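Ribosomal RNA methyltransferase, putative (Plasmodium falciparum, PDB 2PLW) probably transfers a methyl group from S-adenosylmethionine to a ribose 2'-hydroxyl of ribosomal RNA, as in the RlmE (FtsJ) family of class I methyltransferases. Local coordinates at residues K56-P61 / F67-I72; I110-A115 / L134-F139; N15-L20 / H175-K180; G148-K153 / G169-V174. All blocks are in the same frame, centred on the assembly; numbering follows the deposited sequence.

Contact 1. Residues K56-P61 / F67-I72; sequences KKIMDP and FIQGEI. With SAM (S-adenosylmethionine), chain C.
Met59 lies across one face of the Phe67 ring: its CB stands 4.0 Å from the ring centroid, 19° off the normal, a CH-pi contact displaced toward the rim. With CG anti to the backbone N (chi1 169°) and a bend at chi3, the methionine chain continues along the ring and brings CE within 3.9 Å of Phe67 CD1, while the sulfur makes an oblique Met-aromatic contact. The opposite face of the ring is covered by the backbone N of Gln69, so the phenyl group is held between loop and strand. Gln69 reaches back with an extended chain, and its NE2 donates to Lys56 O over 2.8 Å; the bond is nearly straight (166°) and lies close to the amide plane, although it meets the carbonyl tilted from the carbonyl's own plane. Ile58 CG1 rests against this amide, 3.3 Å from Gln69 CD. Segment 56-61 is the loop that follows strand 49-55, and 67-72 is the end of strand 66-69 with the loop beyond it, two neighbouring parallel strands of the Rossmann-like methyltransferase sheet, at whose ends class I enzymes bind the adenosine of S-adenosylmethionine. Here Lys56 and Glu71 run side by side, joined by a salt bridge whose hydrogen bond is weak (NZ to OE2 3.5 Å). Lys56 CG lies near the ribose O2' and Glu71 CG near the adenine N6. Ile72 holds the adenine by its backbone: its N donates to SAM N1 (2.9 Å) and its O accepts from SAM N6 (3.0 Å). Lys57 NZ makes a weak hydrogen bond to the ribose O3'.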
# COMPACT_ATOMS: atom_id res chain seq x y z
N LYS A 56 -10.02 -3.88 -5.91
CA LYS A 56 -11.25 -4.67 -6.10
C LYS A 56 -11.97 -4.24 -7.39
O LYS A 56 -12.69 -5.03 -7.98
CB LYS A 56 -12.16 -4.62 -4.87
CG LYS A 56 -12.64 -3.24 -4.50
CD LYS A 56 -13.11 -3.13 -3.02
CE LYS A 56 -14.37 -3.95 -2.78
NZ LYS A 56 -14.95 -3.61 -1.44
N LYS A 57 -11.75 -3.00 -7.82
CA LYS A 57 -12.28 -2.47 -9.09
C LYS A 57 -11.29 -2.67 -10.24
O LYS A 57 -10.08 -2.46 -10.09
CB LYS A 57 -12.58 -0.98 -8.97
CG LYS A 57 -13.74 -0.61 -8.05
CD LYS A 57 -14.07 0.90 -8.19
CE LYS A 57 -13.38 1.70 -7.07
NZ LYS A 57 -13.08 3.15 -7.34
N ILE A 58 -11.83 -3.03 -11.40
CA ILE A 58 -10.99 -3.29 -12.57
C ILE A 58 -10.44 -2.00 -13.13
O ILE A 58 -11.19 -1.06 -13.43
CB ILE A 58 -11.74 -4.10 -13.66
CG1 ILE A 58 -12.03 -5.52 -13.15
CG2 ILE A 58 -10.85 -4.27 -14.90
CD1 ILE A 58 -13.18 -6.20 -13.82
N MET A 59 -9.11 -1.93 -13.24
CA MET A 59 -8.45 -0.73 -13.70
C MET A 59 -8.21 -0.90 -15.20
O MET A 59 -7.94 -2.01 -15.66
CB MET A 59 -7.13 -0.59 -12.94
CG MET A 59 -6.20 0.46 -13.46
SD MET A 59 -4.70 0.57 -12.48
CE MET A 59 -3.67 -0.67 -13.27
N ASP A 60 -8.31 0.19 -15.96
CA ASP A 60 -7.89 0.13 -17.36
C ASP A 60 -6.39 -0.20 -17.42
O ASP A 60 -5.63 0.34 -16.62
CB ASP A 60 -8.13 1.46 -18.05
CG ASP A 60 -9.58 1.68 -18.38
OD1 ASP A 60 -10.39 0.71 -18.33
OD2 ASP A 60 -9.88 2.84 -18.71
N PRO A 61 -5.98 -1.08 -18.35
CA PRO A 61 -4.56 -1.43 -18.37
C PRO A 61 -3.63 -0.21 -18.52
O PRO A 61 -3.99 0.79 -19.14
CB PRO A 61 -4.43 -2.33 -19.61
CG PRO A 61 -5.78 -2.87 -19.84
CD PRO A 61 -6.75 -1.82 -19.35
N PHE A 67 -1.64 -5.73 -13.35
CA PHE A 67 -2.79 -5.46 -12.52
C PHE A 67 -3.38 -6.78 -12.00
O PHE A 67 -3.40 -7.80 -12.72
CB PHE A 67 -3.86 -4.65 -13.27
CG PHE A 67 -5.15 -4.51 -12.51
CD1 PHE A 67 -5.22 -3.72 -11.38
CD2 PHE A 67 -6.29 -5.19 -12.94
CE1 PHE A 67 -6.41 -3.59 -10.68
CE2 PHE A 67 -7.50 -5.07 -12.24
CZ PHE A 67 -7.55 -4.29 -11.11
N ILE A 68 -3.86 -6.75 -10.76
CA ILE A 68 -4.53 -7.90 -10.16
C ILE A 68 -5.83 -7.40 -9.57
O ILE A 68 -5.83 -6.55 -8.68
CB ILE A 68 -3.66 -8.58 -9.07
CG1 ILE A 68 -2.41 -9.20 -9.71
CG2 ILE A 68 -4.51 -9.61 -8.28
CD1 ILE A 68 -1.34 -9.67 -8.68
N GLN A 69 -6.95 -7.93 -10.06
CA GLN A 69 -8.20 -7.59 -9.41
C GLN A 69 -8.37 -8.43 -8.15
O GLN A 69 -8.25 -9.67 -8.18
CB GLN A 69 -9.41 -7.74 -10.34
CG GLN A 69 -10.65 -7.19 -9.67
CD GLN A 69 -11.93 -7.47 -10.45
OE1 GLN A 69 -11.98 -8.37 -11.28
NE2 GLN A 69 -12.98 -6.69 -10.16
N GLY A 70 -8.63 -7.77 -7.04
CA GLY A 70 -8.84 -8.48 -5.78
C GLY A 70 -9.03 -7.57 -4.59
O GLY A 70 -8.54 -6.45 -4.57
N GLU A 71 -9.78 -8.05 -3.61
CA GLU A 71 -9.98 -7.28 -2.41
C GLU A 71 -9.04 -7.83 -1.32
O GLU A 71 -9.20 -8.97 -0.88
CB GLU A 71 -11.45 -7.35 -1.97
CG GLU A 71 -11.71 -6.67 -0.63
CD GLU A 71 -13.19 -6.66 -0.26
OE1 GLU A 71 -13.98 -7.35 -0.94
OE2 GLU A 71 -13.54 -5.98 0.71
N ILE A 72 -8.05 -7.04 -0.91
CA ILE A 72 -7.16 -7.50 0.14
C ILE A 72 -7.98 -7.70 1.43
O ILE A 72 -8.83 -6.89 1.76
CB ILE A 72 -5.96 -6.54 0.34
CG1 ILE A 72 -5.15 -6.49 -0.95
CG2 ILE A 72 -5.13 -6.96 1.55
CD1 ILE A 72 -4.46 -7.81 -1.36
N SAM C . -4.26 5.68 -5.47
CA SAM C . -5.32 5.57 -6.53
C SAM C . -4.95 6.36 -7.79
O SAM C . -4.05 7.20 -7.72
OXT SAM C . -5.48 6.16 -8.89
CB SAM C . -6.66 6.05 -5.97
CG SAM C . -7.15 5.02 -4.95
SD SAM C . -8.88 5.18 -4.47
CE SAM C . -8.75 6.69 -3.51
C5' SAM C . -9.05 3.92 -3.18
C4' SAM C . -9.21 2.53 -3.79
O4' SAM C . -9.08 1.57 -2.74
C3' SAM C . -10.56 2.25 -4.49
O3' SAM C . -10.40 2.10 -5.88
C2' SAM C . -11.06 0.95 -3.83
O2' SAM C . -11.67 0.00 -4.70
C1' SAM C . -9.79 0.41 -3.21
N9 SAM C . -9.97 -0.53 -2.10
C8 SAM C . -10.68 -0.37 -0.93
N7 SAM C . -10.54 -1.48 -0.18
C5 SAM C . -9.74 -2.34 -0.86
C6 SAM C . -9.24 -3.62 -0.58
N6 SAM C . -9.55 -4.24 0.55
N1 SAM C . -8.42 -4.25 -1.48
C2 SAM C . -8.06 -3.65 -2.67
N3 SAM C . -8.54 -2.38 -2.95
C4 SAM C . -9.37 -1.75 -2.07

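Contact 2. Residues I110-A115 / L134-F139; sequences ILSDAA and LSITHF. With SAM (S-adenosylmethionine), chain C.
Ile136 meets the end of strand 107-112 and the loop after it with the end of its longer branch: CD1 comes to 3.3 Å from Ser112 OG and 4.0 Å from Ala114 CB, touching two residues whose CB atoms both face the helix. Its shorter branch, CG2, lies 4.1 Å from Ser112 CB, so both branches of the isoleucine face the serine from the helix side. CG1 stands beside the backbone N of Ile136 (chi1 -68°) and the chain runs on extended, which carries CD1 out from the helix to the strand end. The contact is small and fully buried, and is made by one isoleucine against a serine and an alanine. Around it, Ile136 also packs on Ile29 and Tyr150 of the neighbouring strands and on Ile72, while Val152 touches Ser112. This is helix 122-143 packing on the parallel part of a Rossmann-like sheet, with the loop after strand 107-112 opening at its C-terminal end onto the cofactor, as in class I methyltransferases. The residues of that loop alternate: Ala114 turns its CB toward the helix, yet its CA lies 3.3 Å from SAM O4', and Asp113 points away from the helix to take up the amino group of the methionine moiety, SAM N to OD2, at 2.8 Å. The carboxylate is gripped at its other oxygen too: OD1 forms a salt bridge with Lys153 NZ and a hydrogen bond with Tyr190 OH, so that second-shell partners fix its rotation. Ala115 O approaches SAM C8 to 3.2 Å, at the adenine. On the helix, Thr137 OG1 is hydrogen-bonded to Thr133 O.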
# COMPACT_ATOMS: atom_id res chain seq x y z
N ILE A 110 5.56 -1.62 -0.58
CA ILE A 110 4.13 -1.87 -0.60
C ILE A 110 3.43 -0.59 -0.18
O ILE A 110 3.65 -0.10 0.92
CB ILE A 110 3.74 -3.07 0.28
CG1 ILE A 110 4.34 -4.36 -0.28
CG2 ILE A 110 2.21 -3.21 0.35
CD1 ILE A 110 4.12 -5.58 0.67
N LEU A 111 2.61 -0.08 -1.07
CA LEU A 111 1.87 1.16 -0.87
C LEU A 111 0.38 0.84 -0.83
O LEU A 111 -0.11 0.01 -1.59
CB LEU A 111 2.12 2.15 -2.02
CG LEU A 111 3.58 2.41 -2.40
CD1 LEU A 111 3.73 3.24 -3.69
CD2 LEU A 111 4.34 3.10 -1.26
N SER A 112 -0.35 1.52 0.05
CA SER A 112 -1.79 1.43 0.03
C SER A 112 -2.44 2.79 0.15
O SER A 112 -2.25 3.51 1.13
CB SER A 112 -2.30 0.51 1.15
OG SER A 112 -3.70 0.63 1.24
N ASP A 113 -3.21 3.12 -0.88
CA ASP A 113 -4.10 4.28 -0.87
C ASP A 113 -5.55 3.81 -0.73
O ASP A 113 -6.48 4.58 -1.03
CB ASP A 113 -3.92 5.08 -2.17
CG ASP A 113 -4.50 6.49 -2.09
OD1 ASP A 113 -4.41 7.09 -1.00
OD2 ASP A 113 -5.02 6.97 -3.13
N ALA A 114 -5.77 2.58 -0.27
CA ALA A 114 -7.13 2.04 -0.13
C ALA A 114 -7.90 2.73 1.01
O ALA A 114 -7.30 3.21 1.97
CB ALA A 114 -7.10 0.52 0.13
N ALA A 115 -9.22 2.77 0.88
CA ALA A 115 -10.08 3.29 1.94
C ALA A 115 -11.44 2.59 1.88
O ALA A 115 -11.83 2.08 0.83
CB ALA A 115 -10.24 4.82 1.81
N LEU A 134 -5.53 -3.17 9.29
CA LEU A 134 -5.05 -4.43 9.84
C LEU A 134 -5.03 -5.52 8.75
O LEU A 134 -4.06 -6.26 8.69
CB LEU A 134 -5.89 -4.85 11.06
CG LEU A 134 -5.61 -4.01 12.31
CD1 LEU A 134 -6.67 -4.27 13.38
CD2 LEU A 134 -4.20 -4.32 12.84
N SER A 135 -6.06 -5.60 7.90
CA SER A 135 -6.11 -6.59 6.81
C SER A 135 -4.95 -6.40 5.85
O SER A 135 -4.26 -7.36 5.50
CB SER A 135 -7.45 -6.55 6.04
OG SER A 135 -8.49 -6.99 6.89
N ILE A 136 -4.73 -5.15 5.46
CA ILE A 136 -3.65 -4.84 4.52
C ILE A 136 -2.31 -5.12 5.18
O ILE A 136 -1.42 -5.67 4.55
CB ILE A 136 -3.73 -3.38 4.03
CG1 ILE A 136 -4.98 -3.20 3.15
CG2 ILE A 136 -2.50 -3.06 3.17
CD1 ILE A 136 -5.33 -1.73 2.93
N THR A 137 -2.16 -4.76 6.46
CA THR A 137 -0.91 -5.04 7.21
C THR A 137 -0.59 -6.55 7.32
O THR A 137 0.53 -6.98 7.10
CB THR A 137 -0.97 -4.36 8.59
OG1 THR A 137 -1.16 -2.95 8.39
CG2 THR A 137 0.31 -4.65 9.44
N HIS A 138 -1.63 -7.35 7.59
CA HIS A 138 -1.48 -8.80 7.64
C HIS A 138 -1.00 -9.37 6.31
O HIS A 138 -0.15 -10.25 6.28
CB HIS A 138 -2.81 -9.42 8.04
CG HIS A 138 -2.74 -10.90 8.23
ND1 HIS A 138 -2.24 -11.48 9.37
CD2 HIS A 138 -3.09 -11.91 7.40
CE1 HIS A 138 -2.29 -12.80 9.23
NE2 HIS A 138 -2.80 -13.08 8.05
N PHE A 139 -1.58 -8.87 5.22
CA PHE A 139 -1.19 -9.28 3.88
C PHE A 139 0.26 -8.81 3.59
O PHE A 139 1.12 -9.57 3.10
CB PHE A 139 -2.20 -8.72 2.88
CG PHE A 139 -1.72 -8.73 1.47
CD1 PHE A 139 -1.81 -9.87 0.71
CD2 PHE A 139 -1.11 -7.60 0.93
CE1 PHE A 139 -1.36 -9.89 -0.60
CE2 PHE A 139 -0.64 -7.60 -0.39
CZ PHE A 139 -0.77 -8.75 -1.15
N SAM C . -4.26 5.68 -5.47
CA SAM C . -5.32 5.57 -6.53
C SAM C . -4.95 6.36 -7.79
O SAM C . -4.05 7.20 -7.72
OXT SAM C . -5.48 6.16 -8.89
CB SAM C . -6.66 6.05 -5.97
CG SAM C . -7.15 5.02 -4.95
SD SAM C . -8.88 5.18 -4.47
CE SAM C . -8.75 6.69 -3.51
C5' SAM C . -9.05 3.92 -3.18
C4' SAM C . -9.21 2.53 -3.79
O4' SAM C . -9.08 1.57 -2.74
C3' SAM C . -10.56 2.25 -4.49
O3' SAM C . -10.40 2.10 -5.88
C2' SAM C . -11.06 0.95 -3.83
O2' SAM C . -11.67 0.00 -4.70
C1' SAM C . -9.79 0.41 -3.21
N9 SAM C . -9.97 -0.53 -2.10
C8 SAM C . -10.68 -0.37 -0.93
N7 SAM C . -10.54 -1.48 -0.18
C5 SAM C . -9.74 -2.34 -0.86
C6 SAM C . -9.24 -3.62 -0.58
N6 SAM C . -9.55 -4.24 0.55
N1 SAM C . -8.42 -4.25 -1.48
C2 SAM C . -8.06 -3.65 -2.67
N3 SAM C . -8.54 -2.38 -2.95
C4 SAM C . -9.37 -1.75 -2.07

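Contact 3. Residues N15-L20 / H175-K180; sequences NKYLFL and HTTKPK
Tyr17 and His175 are the residues whose backbones approach most closely, yet their CA atoms remain 9.9 Å apart, and side chains alone bridge the interval. Segment 15-20 holds the last turn of helix 7-17 and the loop after it: Leu18 leaves helical geometry with a positive phi of 41°, and the chain turns away toward Phe19. Segment 175-180 holds the end of strand 171-176 and the loop after it. Tyr17 spans the distance with CG beside its backbone N (chi1 -60°). The hydroxyl end of its ring does the touching: OH lies 3.6 Å from Thr177 CG2, with CE2 at 4.0 Å from the same methyl. The tyrosine thus crosses the threonine at a slant, meeting its methyl branch, while Thr177 OG1 is hydrogen-bonded to Tyr190 N in the adjoining strand. At another ring carbon, CE1 comes to 4.3 Å from His175 CB, on the same side of the ring plane as the Thr177 methyl. The rings of Tyr17 and His175 form an oblique pair, with centroids 6.0 Å apart and planes inclined at 40°. Lys16 CG lies over the opposite face of the tyrosine. Tyr17 also rests on Val192, and its backbone O is bound by Lys194 NZ, so strand 188-196 backs both partners. Alongside, Lys180 NZ pairs with Glu12 of the helix. The arrangement is plain surface packing, joining the N-terminal helix of the Rossmann-like methyltransferase domain to the edge strand 171-176 of its mixed sheet.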
# COMPACT_ATOMS: atom_id res chain seq x y z
N ASN A 15 8.62 12.57 -2.55
CA ASN A 15 9.49 13.74 -2.35
C ASN A 15 10.07 13.86 -0.94
O ASN A 15 11.22 14.28 -0.76
CB ASN A 15 8.71 15.01 -2.73
CG ASN A 15 8.65 15.24 -4.22
OD1 ASN A 15 9.33 14.57 -5.01
ND2 ASN A 15 7.83 16.21 -4.62
N LYS A 16 9.27 13.49 0.06
CA LYS A 16 9.65 13.60 1.45
C LYS A 16 10.41 12.35 1.92
O LYS A 16 11.43 12.45 2.63
CB LYS A 16 8.40 13.84 2.32
CG LYS A 16 8.68 14.04 3.83
CD LYS A 16 7.41 14.33 4.62
CE LYS A 16 7.69 14.87 6.03
NZ LYS A 16 7.61 16.38 6.09
N TYR A 17 9.91 11.18 1.53
CA TYR A 17 10.44 9.93 2.07
C TYR A 17 11.35 9.14 1.15
O TYR A 17 11.97 8.18 1.60
CB TYR A 17 9.30 9.07 2.63
CG TYR A 17 8.53 9.77 3.72
CD1 TYR A 17 9.02 9.81 5.04
CD2 TYR A 17 7.32 10.40 3.44
CE1 TYR A 17 8.30 10.45 6.05
CE2 TYR A 17 6.61 11.05 4.43
CZ TYR A 17 7.10 11.07 5.73
OH TYR A 17 6.37 11.73 6.69
N LEU A 18 11.44 9.55 -0.13
CA LEU A 18 12.37 9.01 -1.14
C LEU A 18 12.54 7.49 -1.13
O LEU A 18 13.60 6.97 -0.73
CB LEU A 18 13.76 9.67 -1.05
CG LEU A 18 14.16 10.94 -1.82
CD1 LEU A 18 14.04 10.80 -3.36
CD2 LEU A 18 13.41 12.15 -1.29
N PHE A 19 11.51 6.79 -1.58
CA PHE A 19 11.47 5.34 -1.52
C PHE A 19 11.42 4.73 -2.91
O PHE A 19 11.75 3.56 -3.07
CB PHE A 19 10.29 4.86 -0.65
CG PHE A 19 8.99 5.55 -0.94
CD1 PHE A 19 8.17 5.10 -1.98
CD2 PHE A 19 8.57 6.66 -0.18
CE1 PHE A 19 6.95 5.73 -2.26
CE2 PHE A 19 7.36 7.30 -0.46
CZ PHE A 19 6.55 6.82 -1.50
N LEU A 20 11.01 5.50 -3.92
CA LEU A 20 10.92 4.97 -5.28
C LEU A 20 12.29 4.97 -5.94
O LEU A 20 12.81 6.01 -6.34
CB LEU A 20 9.92 5.74 -6.14
CG LEU A 20 8.45 5.66 -5.68
CD1 LEU A 20 7.59 6.69 -6.44
CD2 LEU A 20 7.87 4.24 -5.86
N HIS A 175 6.64 6.46 10.77
CA HIS A 175 6.31 7.90 10.84
C HIS A 175 4.85 8.09 10.51
O HIS A 175 4.29 7.40 9.66
CB HIS A 175 7.16 8.71 9.84
CG HIS A 175 8.63 8.41 9.91
ND1 HIS A 175 9.21 7.38 9.20
CD2 HIS A 175 9.63 9.01 10.60
CE1 HIS A 175 10.51 7.36 9.45
NE2 HIS A 175 10.79 8.33 10.30
N THR A 176 4.19 9.02 11.20
CA THR A 176 2.87 9.45 10.79
C THR A 176 3.02 10.77 10.02
O THR A 176 3.71 11.70 10.48
CB THR A 176 1.93 9.64 12.00
OG1 THR A 176 2.01 8.49 12.85
CG2 THR A 176 0.50 9.76 11.52
N THR A 177 2.40 10.84 8.85
CA THR A 177 2.42 12.07 8.06
C THR A 177 1.39 13.06 8.63
O THR A 177 0.58 12.69 9.47
CB THR A 177 2.10 11.79 6.59
OG1 THR A 177 0.73 11.41 6.47
CG2 THR A 177 2.97 10.67 6.06
N LYS A 178 1.43 14.30 8.14
CA LYS A 178 0.46 15.34 8.53
C LYS A 178 -0.97 15.05 8.04
O LYS A 178 -1.16 14.74 6.87
CB LYS A 178 0.94 16.70 8.02
CG LYS A 178 0.19 17.89 8.61
CD LYS A 178 0.55 18.10 10.09
CE LYS A 178 -0.08 19.38 10.67
NZ LYS A 178 -1.46 19.16 11.21
N PRO A 179 -1.97 15.13 8.95
CA PRO A 179 -3.38 14.89 8.59
C PRO A 179 -3.90 15.75 7.42
O PRO A 179 -3.47 16.90 7.26
CB PRO A 179 -4.14 15.25 9.87
CG PRO A 179 -3.16 15.13 10.96
CD PRO A 179 -1.81 15.43 10.38
N LYS A 180 -4.81 15.18 6.63
CA LYS A 180 -5.39 15.89 5.48
C LYS A 180 -6.92 15.79 5.47
O LYS A 180 -7.48 14.71 5.66
CB LYS A 180 -4.81 15.37 4.15
CG LYS A 180 -3.40 15.90 3.83
CD LYS A 180 -2.71 15.09 2.73
CE LYS A 180 -1.67 15.94 1.96
NZ LYS A 180 -0.63 16.61 2.82

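Contact 4. Residues G148-K153 / G169-V174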
# COMPACT_ATOMS: atom_id res chain seq x y z
N GLY A 148 12.23 -3.71 3.34
CA GLY A 148 11.21 -3.09 2.53
C GLY A 148 10.49 -1.91 3.22
O GLY A 148 10.56 -1.76 4.46
N THR A 149 9.83 -1.11 2.38
CA THR A 149 9.03 0.07 2.79
C THR A 149 7.54 -0.22 2.65
O THR A 149 7.09 -0.81 1.69
CB THR A 149 9.40 1.32 1.92
OG1 THR A 149 10.78 1.65 2.13
CG2 THR A 149 8.54 2.55 2.23
N TYR A 150 6.77 0.24 3.63
CA TYR A 150 5.33 0.03 3.61
C TYR A 150 4.69 1.34 3.97
O TYR A 150 5.03 1.90 5.02
CB TYR A 150 4.99 -1.01 4.66
CG TYR A 150 3.51 -1.19 4.97
CD1 TYR A 150 2.59 -1.37 3.92
CD2 TYR A 150 3.07 -1.32 6.29
CE1 TYR A 150 1.21 -1.60 4.20
CE2 TYR A 150 1.71 -1.55 6.57
CZ TYR A 150 0.79 -1.70 5.53
OH TYR A 150 -0.55 -1.92 5.79
N ILE A 151 3.79 1.82 3.12
CA ILE A 151 3.04 3.05 3.39
C ILE A 151 1.55 2.77 3.27
O ILE A 151 1.09 2.23 2.28
CB ILE A 151 3.47 4.21 2.45
CG1 ILE A 151 4.97 4.40 2.59
CG2 ILE A 151 2.70 5.47 2.85
CD1 ILE A 151 5.53 5.51 1.72
N VAL A 152 0.80 3.10 4.31
CA VAL A 152 -0.62 2.75 4.30
C VAL A 152 -1.46 3.92 4.80
O VAL A 152 -1.14 4.54 5.82
CB VAL A 152 -0.90 1.46 5.11
CG1 VAL A 152 -0.42 1.58 6.57
CG2 VAL A 152 -2.38 1.05 5.04
N LYS A 153 -2.52 4.22 4.05
CA LYS A 153 -3.45 5.28 4.46
C LYS A 153 -4.47 4.78 5.49
O LYS A 153 -4.89 3.63 5.47
CB LYS A 153 -4.16 5.85 3.23
CG LYS A 153 -4.97 7.12 3.51
CD LYS A 153 -5.56 7.69 2.22
CE LYS A 153 -6.57 6.83 1.52
NZ LYS A 153 -6.97 7.45 0.21
N GLY A 169 6.85 -2.64 15.78
CA GLY A 169 7.30 -3.97 16.12
C GLY A 169 7.83 -4.77 14.95
O GLY A 169 8.37 -5.85 15.14
N MET A 170 7.70 -4.25 13.73
CA MET A 170 8.23 -4.99 12.60
C MET A 170 9.10 -4.19 11.62
O MET A 170 9.69 -4.77 10.72
CB MET A 170 7.14 -5.81 11.90
CG MET A 170 6.04 -5.05 11.27
SD MET A 170 4.64 -6.19 11.01
CE MET A 170 3.45 -5.53 12.14
N PHE A 171 9.13 -2.87 11.81
CA PHE A 171 9.96 -1.98 11.00
C PHE A 171 10.93 -1.21 11.88
O PHE A 171 10.63 -0.87 13.03
CB PHE A 171 9.09 -0.95 10.26
CG PHE A 171 8.28 -1.54 9.17
CD1 PHE A 171 8.76 -1.56 7.86
CD2 PHE A 171 7.01 -2.09 9.44
CE1 PHE A 171 8.00 -2.11 6.84
CE2 PHE A 171 6.23 -2.64 8.42
CZ PHE A 171 6.73 -2.65 7.10
N GLN A 172 12.08 -0.87 11.30
CA GLN A 172 13.01 -0.05 12.05
C GLN A 172 12.39 1.27 12.48
O GLN A 172 12.56 1.66 13.64
CB GLN A 172 14.26 0.21 11.23
CG GLN A 172 15.32 0.96 12.04
CD GLN A 172 16.38 1.50 11.14
OE1 GLN A 172 16.46 1.11 9.99
NE2 GLN A 172 17.19 2.45 11.64
N LEU A 173 11.70 1.95 11.56
CA LEU A 173 11.09 3.26 11.87
C LEU A 173 9.69 3.36 11.29
O LEU A 173 9.43 2.89 10.19
CB LEU A 173 11.90 4.45 11.34
CG LEU A 173 13.39 4.63 11.05
CD1 LEU A 173 13.67 4.34 9.59
CD2 LEU A 173 13.78 6.08 11.35
N VAL A 174 8.81 4.06 12.00
CA VAL A 174 7.47 4.32 11.53
C VAL A 174 7.10 5.77 11.81
O VAL A 174 7.22 6.22 12.96
CB VAL A 174 6.42 3.39 12.20
CG1 VAL A 174 5.03 3.69 11.65
CG2 VAL A 174 6.77 1.92 11.95
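Phe171 drives the CZ end of its ring against Tyr150, 3.4 Å from CB and 4.0 Å from CD2, so that it overlaps the root of the tyrosine and not its hydroxyl. The two side chains cross at about a right angle. Phe171 CG lies beside its backbone N (chi1 -70°), and the ring reaches the backbone of Gly148, whose carbonyl O meets the phenyl edge near its plane, 3.5 Å from CE1. The phenol of Tyr150 swings away from Phe171 toward helix 122-143, its CG placed opposite the backbone N (chi1 170°); there its OH is hydrogen-bonded to Thr137 OG1. Met140 of the same helix packs against both aromatics, and Phe196 meets the Phe171 ring edge-to-face. Past Phe171 the chain turns a corner at Gln172, where Gln172 and Leu173 both face Lys194 in a classic beta bulge. Strand 188-196 lies between strands 148-155 and 171-176, antiparallel to each, so the contact passes over it from one side of the sheet. This is the far, antiparallel end of the seven-stranded methyltransferase sheet, with strand order 3-2-1-4-5-7-6; strand 148-155 also bears Lys153, the predicted proton acceptor.

All four contacts reach the same sheet. Contacts 2 and 4 are buried and mostly apolar, and sit on neighbouring strands: backbone bonds join 107-112 to 148-155, and Ile136 meets the Tyr150 hydroxyl. Contact 1 is partly buried and more polar, with a salt bridge and a side-chain amide hydrogen bond; it meets contact 2 through Ile72 packing on Phe139, and both touch S-adenosylmethionine. Contact 3, at the surface, shares strand 171-176 with contact 4, and its Phe19 packs on Ile151 and Leu111, tying it to contacts 4 and 2. Contacts 1 and 3 lie about 25 Å apart between centres, on opposite sides of the chain's centre.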